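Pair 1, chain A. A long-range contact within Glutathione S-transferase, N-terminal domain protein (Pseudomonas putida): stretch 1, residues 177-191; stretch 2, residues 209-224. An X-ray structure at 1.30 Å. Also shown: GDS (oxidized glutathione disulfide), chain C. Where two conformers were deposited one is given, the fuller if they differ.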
# COMPACT_ATOMS: atom_id res chain seq x y z
N GLU A 177 0.41 -2.86 20.51
CA GLU A 177 -0.80 -3.66 20.62
C GLU A 177 -1.13 -4.30 19.27
O GLU A 177 -0.80 -3.74 18.21
CB GLU A 177 -2.00 -2.80 21.06
CG GLU A 177 -1.92 -2.28 22.49
CD GLU A 177 -1.01 -1.07 22.62
OE1 GLU A 177 -0.16 -1.08 23.53
OE2 GLU A 177 -1.14 -0.12 21.82
N TYR A 178 -1.78 -5.45 19.32
CA TYR A 178 -2.36 -6.08 18.14
C TYR A 178 -3.10 -5.02 17.33
O TYR A 178 -3.83 -4.19 17.88
CB TYR A 178 -3.32 -7.18 18.57
CG TYR A 178 -4.05 -7.92 17.46
CD1 TYR A 178 -3.36 -8.63 16.49
CD2 TYR A 178 -5.44 -7.94 17.41
CE1 TYR A 178 -4.03 -9.35 15.51
CE2 TYR A 178 -6.12 -8.64 16.45
CZ TYR A 178 -5.41 -9.35 15.49
OH TYR A 178 -6.07 -10.09 14.52
N SER A 179 -2.90 -5.02 16.02
CA SER A 179 -3.40 -3.91 15.20
C SER A 179 -3.71 -4.35 13.79
O SER A 179 -3.44 -5.49 13.37
CB SER A 179 -2.34 -2.81 15.13
OG SER A 179 -1.29 -3.16 14.22
N ILE A 180 -4.26 -3.39 13.04
CA ILE A 180 -4.47 -3.58 11.61
C ILE A 180 -3.20 -3.95 10.84
O ILE A 180 -3.31 -4.55 9.76
CB ILE A 180 -5.17 -2.36 10.95
CG1 ILE A 180 -4.37 -1.06 11.11
CG2 ILE A 180 -6.59 -2.24 11.49
CD1 ILE A 180 -5.01 0.12 10.39
N ALA A 181 -2.01 -3.59 11.33
CA ALA A 181 -0.79 -4.03 10.64
C ALA A 181 -0.65 -5.56 10.69
O ALA A 181 -0.23 -6.18 9.71
CB ALA A 181 0.45 -3.37 11.23
N ASP A 182 -0.96 -6.17 11.83
CA ASP A 182 -0.92 -7.63 11.94
C ASP A 182 -1.95 -8.28 11.04
O ASP A 182 -1.68 -9.27 10.36
CB ASP A 182 -1.12 -8.08 13.37
CG ASP A 182 -0.18 -7.38 14.32
OD1 ASP A 182 1.05 -7.59 14.21
OD2 ASP A 182 -0.65 -6.61 15.16
N ILE A 183 -3.15 -7.71 11.05
CA ILE A 183 -4.24 -8.23 10.24
C ILE A 183 -3.90 -8.15 8.74
O ILE A 183 -4.26 -9.03 7.96
CB ILE A 183 -5.56 -7.50 10.59
CG1 ILE A 183 -5.96 -7.87 12.03
CG2 ILE A 183 -6.67 -7.87 9.60
CD1 ILE A 183 -7.08 -7.03 12.58
N ALA A 184 -3.17 -7.12 8.34
CA ALA A 184 -2.77 -7.00 6.94
C ALA A 184 -1.67 -8.00 6.56
O ALA A 184 -1.67 -8.51 5.44
CB ALA A 184 -2.27 -5.58 6.66
N ILE A 185 -0.73 -8.25 7.46
CA ILE A 185 0.46 -9.03 7.14
C ILE A 185 0.27 -10.54 7.24
O ILE A 185 0.64 -11.28 6.33
CB ILE A 185 1.62 -8.58 8.05
CG1 ILE A 185 2.10 -7.18 7.66
CG2 ILE A 185 2.76 -9.58 8.03
CD1 ILE A 185 2.97 -6.51 8.69
N PHE A 186 -0.31 -11.02 8.33
CA PHE A 186 -0.27 -12.45 8.58
C PHE A 186 -1.12 -13.32 7.63
O PHE A 186 -0.70 -14.43 7.34
CB PHE A 186 -0.45 -12.75 10.09
CG PHE A 186 0.74 -12.26 10.86
CD1 PHE A 186 1.95 -12.93 10.76
CD2 PHE A 186 0.70 -11.09 11.58
CE1 PHE A 186 3.10 -12.43 11.35
CE2 PHE A 186 1.83 -10.58 12.20
CZ PHE A 186 3.03 -11.25 12.08
N PRO A 187 -2.25 -12.81 7.10
CA PRO A 187 -2.91 -13.61 6.06
C PRO A 187 -2.04 -13.84 4.85
O PRO A 187 -2.18 -14.87 4.15
CB PRO A 187 -4.16 -12.79 5.71
CG PRO A 187 -4.45 -12.02 6.98
CD PRO A 187 -3.06 -11.63 7.46
N TRP A 188 -1.17 -12.88 4.54
CA TRP A 188 -0.25 -13.04 3.42
C TRP A 188 0.88 -14.03 3.72
O TRP A 188 1.28 -14.80 2.85
CB TRP A 188 0.30 -11.69 2.97
CG TRP A 188 -0.48 -11.13 1.83
CD1 TRP A 188 -1.33 -10.06 1.83
CD2 TRP A 188 -0.47 -11.64 0.50
NE1 TRP A 188 -1.84 -9.86 0.55
CE2 TRP A 188 -1.31 -10.82 -0.28
CE3 TRP A 188 0.18 -12.72 -0.11
CZ2 TRP A 188 -1.50 -11.03 -1.63
CZ3 TRP A 188 -0.03 -12.94 -1.44
CH2 TRP A 188 -0.86 -12.09 -2.20
N VAL A 189 1.41 -13.99 4.94
CA VAL A 189 2.39 -14.98 5.35
C VAL A 189 1.77 -16.39 5.24
O VAL A 189 2.38 -17.32 4.67
CB VAL A 189 2.94 -14.71 6.76
CG1 VAL A 189 3.93 -15.79 7.16
CG2 VAL A 189 3.60 -13.33 6.88
N ARG A 190 0.56 -16.54 5.77
CA ARG A 190 -0.16 -17.82 5.64
C ARG A 190 -0.29 -18.24 4.17
O ARG A 190 -0.03 -19.39 3.82
CB ARG A 190 -1.54 -17.72 6.27
CG ARG A 190 -2.39 -18.96 6.06
CD ARG A 190 -3.77 -18.82 6.66
NE ARG A 190 -4.64 -19.94 6.34
CZ ARG A 190 -5.54 -19.95 5.36
NH1 ARG A 190 -5.76 -18.90 4.59
NH2 ARG A 190 -6.26 -21.05 5.16
N ASN A 191 -0.71 -17.32 3.32
CA ASN A 191 -0.92 -17.66 1.92
C ASN A 191 0.35 -18.14 1.24
O ASN A 191 0.32 -19.08 0.43
CB ASN A 191 -1.51 -16.48 1.16
CG ASN A 191 -2.38 -16.92 0.01
OD1 ASN A 191 -3.29 -17.71 0.19
ND2 ASN A 191 -2.12 -16.39 -1.17
N GLU A 209 10.59 -16.08 14.52
CA GLU A 209 9.72 -15.06 15.11
C GLU A 209 8.44 -14.91 14.28
O GLU A 209 7.34 -14.82 14.82
CB GLU A 209 10.42 -13.72 15.26
CG GLU A 209 11.79 -13.78 15.94
CD GLU A 209 11.74 -14.37 17.34
OE1 GLU A 209 12.71 -15.04 17.74
OE2 GLU A 209 10.73 -14.16 18.04
N VAL A 210 8.59 -14.89 12.96
CA VAL A 210 7.42 -14.86 12.09
C VAL A 210 6.54 -16.09 12.33
O VAL A 210 5.32 -15.99 12.40
CB VAL A 210 7.82 -14.79 10.61
CG1 VAL A 210 6.60 -14.78 9.72
CG2 VAL A 210 8.66 -13.53 10.34
N GLN A 211 7.16 -17.27 12.47
CA GLN A 211 6.41 -18.50 12.75
C GLN A 211 5.62 -18.38 14.05
O GLN A 211 4.45 -18.76 14.12
CB GLN A 211 7.35 -19.69 12.87
CG GLN A 211 7.96 -20.16 11.57
CD GLN A 211 9.03 -21.20 11.79
OE1 GLN A 211 10.09 -21.17 11.16
NE2 GLN A 211 8.78 -22.12 12.72
N ARG A 212 6.28 -17.87 15.09
CA ARG A 212 5.64 -17.72 16.39
C ARG A 212 4.43 -16.81 16.33
O ARG A 212 3.36 -17.14 16.85
CB ARG A 212 6.65 -17.19 17.41
CG ARG A 212 6.06 -16.76 18.74
CD ARG A 212 7.16 -16.32 19.70
NE ARG A 212 7.92 -15.19 19.16
CZ ARG A 212 7.52 -13.92 19.21
NH1 ARG A 212 6.39 -13.58 19.81
NH2 ARG A 212 8.25 -12.98 18.65
N VAL A 213 4.59 -15.64 15.71
CA VAL A 213 3.51 -14.66 15.67
C VAL A 213 2.39 -15.12 14.72
O VAL A 213 1.20 -14.95 15.03
CB VAL A 213 4.05 -13.26 15.35
CG1 VAL A 213 2.91 -12.26 15.26
CG2 VAL A 213 5.03 -12.84 16.44
N LEU A 214 2.75 -15.75 13.60
CA LEU A 214 1.75 -16.33 12.72
C LEU A 214 0.89 -17.35 13.46
O LEU A 214 -0.35 -17.35 13.36
CB LEU A 214 2.39 -16.98 11.51
CG LEU A 214 1.43 -17.72 10.58
CD1 LEU A 214 0.43 -16.75 9.94
CD2 LEU A 214 2.21 -18.47 9.49
N ALA A 215 1.53 -18.24 14.21
CA ALA A 215 0.76 -19.23 14.99
C ALA A 215 -0.18 -18.54 15.98
O ALA A 215 -1.35 -18.92 16.11
CB ALA A 215 1.68 -20.20 15.70
N ASN A 216 0.30 -17.50 16.66
CA ASN A 216 -0.54 -16.79 17.61
C ASN A 216 -1.76 -16.14 16.89
O ASN A 216 -2.89 -16.16 17.38
CB ASN A 216 0.23 -15.66 18.31
CG ASN A 216 1.36 -16.13 19.20
OD1 ASN A 216 2.22 -15.31 19.59
ND2 ASN A 216 1.37 -17.40 19.57
N PHE A 217 -1.50 -15.55 15.73
CA PHE A 217 -2.53 -14.92 14.92
C PHE A 217 -3.62 -15.93 14.54
O PHE A 217 -4.82 -15.68 14.71
CB PHE A 217 -1.87 -14.36 13.66
CG PHE A 217 -2.82 -13.64 12.73
CD1 PHE A 217 -3.25 -12.35 13.00
CD2 PHE A 217 -3.24 -14.23 11.56
CE1 PHE A 217 -4.08 -11.67 12.13
CE2 PHE A 217 -4.05 -13.56 10.67
CZ PHE A 217 -4.47 -12.27 10.94
N LEU A 218 -3.19 -17.11 14.09
CA LEU A 218 -4.12 -18.11 13.59
C LEU A 218 -4.95 -18.75 14.71
O LEU A 218 -5.99 -19.33 14.45
CB LEU A 218 -3.39 -19.16 12.75
CG LEU A 218 -2.78 -18.65 11.45
CD1 LEU A 218 -1.92 -19.72 10.79
CD2 LEU A 218 -3.84 -18.14 10.49
N GLU A 219 -4.49 -18.65 15.95
CA GLU A 219 -5.26 -19.14 17.10
C GLU A 219 -6.46 -18.25 17.44
O GLU A 219 -7.36 -18.68 18.16
CB GLU A 219 -4.36 -19.25 18.35
CG GLU A 219 -3.36 -20.40 18.28
CD GLU A 219 -2.19 -20.26 19.26
OE1 GLU A 219 -1.17 -20.97 19.08
OE2 GLU A 219 -2.28 -19.43 20.19
N ARG A 220 -6.46 -17.01 16.95
CA ARG A 220 -7.51 -16.09 17.35
C ARG A 220 -8.86 -16.49 16.73
O ARG A 220 -8.93 -16.74 15.53
CB ARG A 220 -7.17 -14.66 16.94
CG ARG A 220 -5.93 -14.08 17.61
CD ARG A 220 -5.67 -12.66 17.17
NE ARG A 220 -6.71 -11.73 17.60
CZ ARG A 220 -6.76 -11.14 18.78
NH1 ARG A 220 -5.82 -11.36 19.70
NH2 ARG A 220 -7.73 -10.28 19.05
N PRO A 221 -9.94 -16.54 17.53
CA PRO A 221 -11.21 -17.01 16.94
C PRO A 221 -11.71 -16.11 15.80
O PRO A 221 -12.26 -16.62 14.81
CB PRO A 221 -12.19 -17.05 18.12
CG PRO A 221 -11.42 -16.73 19.34
CD PRO A 221 -9.99 -16.48 19.00
N ALA A 222 -11.50 -14.81 15.90
CA ALA A 222 -11.98 -13.92 14.83
C ALA A 222 -11.22 -14.16 13.53
O ALA A 222 -11.76 -13.97 12.43
CB ALA A 222 -11.83 -12.48 15.24
N VAL A 223 -9.94 -14.52 13.65
CA VAL A 223 -9.13 -14.86 12.48
C VAL A 223 -9.67 -16.10 11.81
O VAL A 223 -9.87 -16.12 10.60
CB VAL A 223 -7.65 -15.01 12.87
CG1 VAL A 223 -6.82 -15.62 11.75
CG2 VAL A 223 -7.05 -13.66 13.27
N GLN A 224 -9.92 -17.15 12.59
CA GLN A 224 -10.46 -18.38 11.98
C GLN A 224 -11.80 -18.14 11.28
O GLN A 224 -12.02 -18.66 10.18
CB GLN A 224 -10.56 -19.50 13.01
CG GLN A 224 -9.19 -20.06 13.38
CD GLN A 224 -8.44 -20.69 12.20
OE1 GLN A 224 -9.03 -21.38 11.36
NE2 GLN A 224 -7.14 -20.44 12.12
N1 GDS C . -4.46 -10.41 -11.74
CA1 GDS C . -3.79 -11.18 -10.70
C1 GDS C . -2.51 -11.81 -11.21
OE1 GDS C . -1.63 -12.13 -10.38
OE2 GDS C . -2.35 -12.00 -12.44
CB1 GDS C . -4.73 -12.28 -10.19
CG1 GDS C . -4.33 -12.88 -8.83
CD1 GDS C . -4.44 -11.87 -7.72
O1 GDS C . -5.22 -10.94 -7.80
N2 GDS C . -3.62 -12.06 -6.70
CA2 GDS C . -3.63 -11.24 -5.51
C2 GDS C . -2.33 -10.50 -5.34
O2 GDS C . -1.26 -11.05 -5.61
CB2 GDS C . -3.88 -12.10 -4.27
SG2 GDS C . -5.52 -12.81 -4.16
N3 GDS C . -2.39 -9.27 -4.85
CA3 GDS C . -1.21 -8.45 -4.65
C3 GDS C . -1.31 -7.48 -3.48
OE3 GDS C . -0.58 -6.47 -3.54
OE4 GDS C . -2.04 -7.79 -2.54
N4 GDS C . -8.04 -9.92 -8.14
CA4 GDS C . -8.98 -9.90 -9.24
C4 GDS C . -8.35 -9.65 -10.58
OE5 GDS C . -9.08 -9.66 -11.61
OE6 GDS C . -7.10 -9.50 -10.62
C5 GDS C . -8.37 -9.44 -6.95
O5 GDS C . -9.47 -8.94 -6.74
CA5 GDS C . -7.35 -9.58 -5.84
N5 GDS C . -7.31 -8.36 -5.04
CB5 GDS C . -7.74 -10.77 -4.97
SG5 GDS C . -6.70 -11.05 -3.54
CA6 GDS C . -5.30 -4.25 -3.24
C6 GDS C . -5.89 -4.42 -1.87
OE7 GDS C . -7.14 -4.45 -1.76
OE8 GDS C . -5.09 -4.50 -0.90
N6 GDS C . -4.04 -3.49 -3.15
CB6 GDS C . -5.06 -5.62 -3.87
CG6 GDS C . -6.37 -6.38 -4.10
CD6 GDS C . -6.19 -7.65 -4.89
O6 GDS C . -5.08 -8.01 -5.31

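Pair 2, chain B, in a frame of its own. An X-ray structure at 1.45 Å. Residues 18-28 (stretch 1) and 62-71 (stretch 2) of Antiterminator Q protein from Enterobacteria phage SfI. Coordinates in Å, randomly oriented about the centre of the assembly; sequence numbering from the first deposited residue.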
# COMPACT_ATOMS: atom_id res chain seq x y z
N GLY B 18 0.33 11.01 -5.54
CA GLY B 18 0.71 12.23 -4.84
C GLY B 18 0.10 12.28 -3.45
O GLY B 18 0.80 12.58 -2.47
N TRP B 19 -1.20 11.99 -3.34
CA TRP B 19 -1.85 12.00 -2.03
C TRP B 19 -1.24 10.95 -1.11
O TRP B 19 -1.05 11.20 0.09
CB TRP B 19 -3.35 11.76 -2.19
CG TRP B 19 -4.12 13.01 -2.43
CD1 TRP B 19 -4.88 13.31 -3.53
CD2 TRP B 19 -4.22 14.14 -1.56
NE1 TRP B 19 -5.44 14.56 -3.40
CE2 TRP B 19 -5.05 15.09 -2.19
CE3 TRP B 19 -3.69 14.46 -0.30
CZ2 TRP B 19 -5.37 16.32 -1.61
CZ3 TRP B 19 -4.01 15.68 0.27
CH2 TRP B 19 -4.84 16.59 -0.38
N LEU B 20 -0.94 9.76 -1.65
CA LEU B 20 -0.39 8.71 -0.80
C LEU B 20 1.03 9.02 -0.35
O LEU B 20 1.42 8.60 0.74
CB LEU B 20 -0.49 7.34 -1.48
CG LEU B 20 -1.93 6.84 -1.67
CD1 LEU B 20 -1.91 5.52 -2.41
CD2 LEU B 20 -2.65 6.70 -0.33
N GLU B 21 1.80 9.76 -1.15
CA GLU B 21 3.11 10.22 -0.68
C GLU B 21 2.96 11.21 0.48
O GLU B 21 3.71 11.13 1.47
CB GLU B 21 3.88 10.86 -1.85
CG GLU B 21 4.48 9.85 -2.83
CD GLU B 21 5.10 10.49 -4.07
OE1 GLU B 21 5.03 11.73 -4.20
OE2 GLU B 21 5.64 9.75 -4.92
N LEU B 22 2.02 12.15 0.38
CA LEU B 22 1.80 13.10 1.46
C LEU B 22 1.30 12.39 2.70
O LEU B 22 1.75 12.68 3.82
CB LEU B 22 0.81 14.18 1.03
CG LEU B 22 1.30 15.19 -0.01
CD1 LEU B 22 0.13 16.01 -0.52
CD2 LEU B 22 2.39 16.09 0.60
N TRP B 23 0.37 11.46 2.52
CA TRP B 23 -0.19 10.71 3.65
C TRP B 23 0.88 9.81 4.27
O TRP B 23 0.95 9.68 5.50
CB TRP B 23 -1.37 9.87 3.15
CG TRP B 23 -1.76 8.72 4.04
CD1 TRP B 23 -2.53 8.79 5.18
CD2 TRP B 23 -1.44 7.34 3.86
NE1 TRP B 23 -2.68 7.53 5.72
CE2 TRP B 23 -2.03 6.62 4.92
CE3 TRP B 23 -0.70 6.64 2.89
CZ2 TRP B 23 -1.90 5.24 5.05
CZ3 TRP B 23 -0.56 5.27 3.03
CH2 TRP B 23 -1.17 4.58 4.09
N GLY B 24 1.71 9.19 3.43
CA GLY B 24 2.71 8.30 3.96
C GLY B 24 3.70 9.03 4.85
O GLY B 24 4.09 8.53 5.90
N ALA B 25 4.08 10.24 4.45
CA ALA B 25 5.00 11.03 5.28
C ALA B 25 4.33 11.45 6.58
O ALA B 25 4.96 11.47 7.65
CB ALA B 25 5.48 12.24 4.49
N TRP B 26 3.04 11.78 6.51
CA TRP B 26 2.28 12.14 7.70
C TRP B 26 2.18 10.96 8.66
O TRP B 26 2.41 11.10 9.87
CB TRP B 26 0.90 12.63 7.27
CG TRP B 26 0.01 13.09 8.36
CD1 TRP B 26 -0.00 14.32 8.95
CD2 TRP B 26 -1.03 12.34 8.98
NE1 TRP B 26 -0.98 14.38 9.91
CE2 TRP B 26 -1.63 13.17 9.95
CE3 TRP B 26 -1.52 11.03 8.82
CZ2 TRP B 26 -2.69 12.74 10.75
CZ3 TRP B 26 -2.56 10.61 9.61
CH2 TRP B 26 -3.15 11.46 10.56
N VAL B 27 1.87 9.77 8.14
CA VAL B 27 1.84 8.57 8.98
C VAL B 27 3.20 8.31 9.60
O VAL B 27 3.31 8.03 10.81
CB VAL B 27 1.37 7.36 8.15
CG1 VAL B 27 1.61 6.06 8.89
CG2 VAL B 27 -0.10 7.50 7.79
N TYR B 28 4.26 8.38 8.79
CA TYR B 28 5.60 8.05 9.27
C TYR B 28 6.05 8.98 10.39
O TYR B 28 6.89 8.61 11.21
CB TYR B 28 6.60 8.09 8.11
CG TYR B 28 7.91 7.38 8.36
CD1 TYR B 28 7.94 6.00 8.56
CD2 TYR B 28 9.11 8.07 8.34
CE1 TYR B 28 9.14 5.34 8.76
CE2 TYR B 28 10.31 7.42 8.55
CZ TYR B 28 10.32 6.05 8.75
OH TYR B 28 11.51 5.40 8.96
N ASP B 62 -6.64 15.97 6.41
CA ASP B 62 -6.42 15.12 5.26
C ASP B 62 -5.74 13.81 5.66
O ASP B 62 -6.09 12.75 5.14
CB ASP B 62 -5.59 15.86 4.20
CG ASP B 62 -6.35 17.02 3.57
OD1 ASP B 62 -7.58 17.16 3.77
OD2 ASP B 62 -5.71 17.81 2.85
N GLY B 63 -4.78 13.87 6.57
CA GLY B 63 -4.15 12.65 7.04
C GLY B 63 -5.14 11.67 7.63
O GLY B 63 -5.09 10.47 7.35
N MET B 64 -6.07 12.17 8.44
CA MET B 64 -7.08 11.30 9.04
C MET B 64 -8.05 10.77 7.98
O MET B 64 -8.40 9.59 8.01
CB MET B 64 -7.82 12.03 10.15
CG MET B 64 -6.99 12.13 11.42
SD MET B 64 -7.82 12.95 12.80
CE MET B 64 -7.90 14.64 12.22
N LEU B 65 -8.48 11.63 7.06
CA LEU B 65 -9.41 11.18 6.03
C LEU B 65 -8.78 10.09 5.18
O LEU B 65 -9.41 9.05 4.91
CB LEU B 65 -9.83 12.37 5.15
CG LEU B 65 -10.82 12.12 4.00
CD1 LEU B 65 -11.65 13.36 3.75
CD2 LEU B 65 -10.13 11.71 2.71
N ILE B 66 -7.54 10.30 4.74
CA ILE B 66 -6.89 9.30 3.90
C ILE B 66 -6.67 8.01 4.68
O ILE B 66 -6.81 6.91 4.13
CB ILE B 66 -5.58 9.84 3.30
CG1 ILE B 66 -5.88 11.03 2.39
CG2 ILE B 66 -4.83 8.73 2.52
CD1 ILE B 66 -4.65 11.88 2.08
N SER B 67 -6.29 8.12 5.95
CA SER B 67 -6.04 6.93 6.76
C SER B 67 -7.30 6.09 6.91
O SER B 67 -7.25 4.86 6.85
CB SER B 67 -5.54 7.33 8.14
OG SER B 67 -4.30 8.01 8.09
N GLN B 68 -8.44 6.75 7.14
CA GLN B 68 -9.71 6.05 7.24
C GLN B 68 -10.05 5.37 5.93
O GLN B 68 -10.53 4.23 5.92
CB GLN B 68 -10.81 7.03 7.63
CG GLN B 68 -10.69 7.60 9.04
CD GLN B 68 -11.95 8.32 9.48
OE1 GLN B 68 -12.17 8.54 10.67
NE2 GLN B 68 -12.79 8.69 8.51
N VAL B 69 -9.79 6.04 4.80
CA VAL B 69 -10.02 5.42 3.50
C VAL B 69 -9.13 4.20 3.33
O VAL B 69 -9.59 3.12 2.97
CB VAL B 69 -9.81 6.46 2.38
CG1 VAL B 69 -9.69 5.78 1.04
CG2 VAL B 69 -10.93 7.47 2.39
N VAL B 70 -7.83 4.36 3.57
CA VAL B 70 -6.90 3.27 3.32
C VAL B 70 -7.20 2.08 4.22
O VAL B 70 -7.21 0.93 3.77
CB VAL B 70 -5.45 3.75 3.47
CG1 VAL B 70 -4.49 2.58 3.44
CG2 VAL B 70 -5.13 4.73 2.36
N ASP B 71 -7.46 2.33 5.50
CA ASP B 71 -7.73 1.21 6.40
C ASP B 71 -9.00 0.48 5.99
O ASP B 71 -9.05 -0.76 6.03
CB ASP B 71 -7.85 1.69 7.84
CG ASP B 71 -7.90 0.53 8.83
OD1 ASP B 71 -6.83 -0.03 9.15
OD2 ASP B 71 -9.01 0.17 9.27

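In both pairs two helices cross steeply, almost at right angles. The N-to-C directions make 105° in pair 1 and 104° in pair 2, with the same sign of crossing, and the axes come within 10.0 and 9.6 Å. The backbones of 14 central residues superpose to 0.6 Å. The nearest CA atoms belong to matched positions: Phe186(A) CA to Leu214(A) CA, 6.0 Å, and Trp23(B) CA to Gly63(B) CA, 5.6 Å. At such an angle the helices meet over a short patch, so a few positions carry the packing.

The first rule is an aromatic knob at Phe186(A) = Trp23(B). Both point CA-to-CB toward the partner helix, but their rotamers differ, m for the phenylalanine and t for the tryptophan, and the side-chain centres end 6.6 Å apart. Phe186(A) sits among Val210(A), Val213(A), Leu214(A) and Phe217(A), its CZ 3.3 Å from Val213(A) CG1. Trp23(B) settles instead among Gly63(B), Ile66(B), Ser67(B) and Val70(B).

The matched pair Phe217(A) = Ile66(B) answers that choice. In pair 1 the Phe217(A) ring is itself a knob, among Asp182(A), Ile183(A), Phe186(A) and Pro187(A), and Phe186(A) CB lies over its face, 3.6 Å from the ring centroid. Pair 2 reverses the roles: the indole offers the face, and Ile66(B) CG2 sits 3.6 Å from the centroid of the five-membered ring of Trp23(B).

At the crossing point, Leu214(A) = Gly63(B), the two solutions part. Leu214(A) starts sideways, yet its end reaches in, placing CD2 3.9 Å from Val189(A) CG1. Val189(A) matches Trp26(B), whose six-membered ring lies over the glycine, with Gly63(B) CA 3.5 Å from the ring centroid. An ideal CB on Gly63(B) would fall 2.3 Å from Trp26(B) CD2, a clash; the bare backbone makes room for the indole. Small faces large in pair 2, where two medium aliphatic side chains meet in pair 1.

Polarity separates them as well. No hydrogen bond joins the stretches of pair 1. In pair 2, Trp23(B) NE1 donates to Ser67(B) OG at 2.9 Å, and that hydroxyl donates to Gly63(B) O at 2.7 Å, so the buried indole nitrogen is satisfied within the contact. The serine matches Leu218(A), whose CD2 instead packs 3.9 Å from Arg190(A) CD.

In pair 1 the partly exposed Arg220(A) also lies over one face of the Tyr178(A) ring, its CZ 4.0 Å from the ring centroid, an off-centre cation-pi contact.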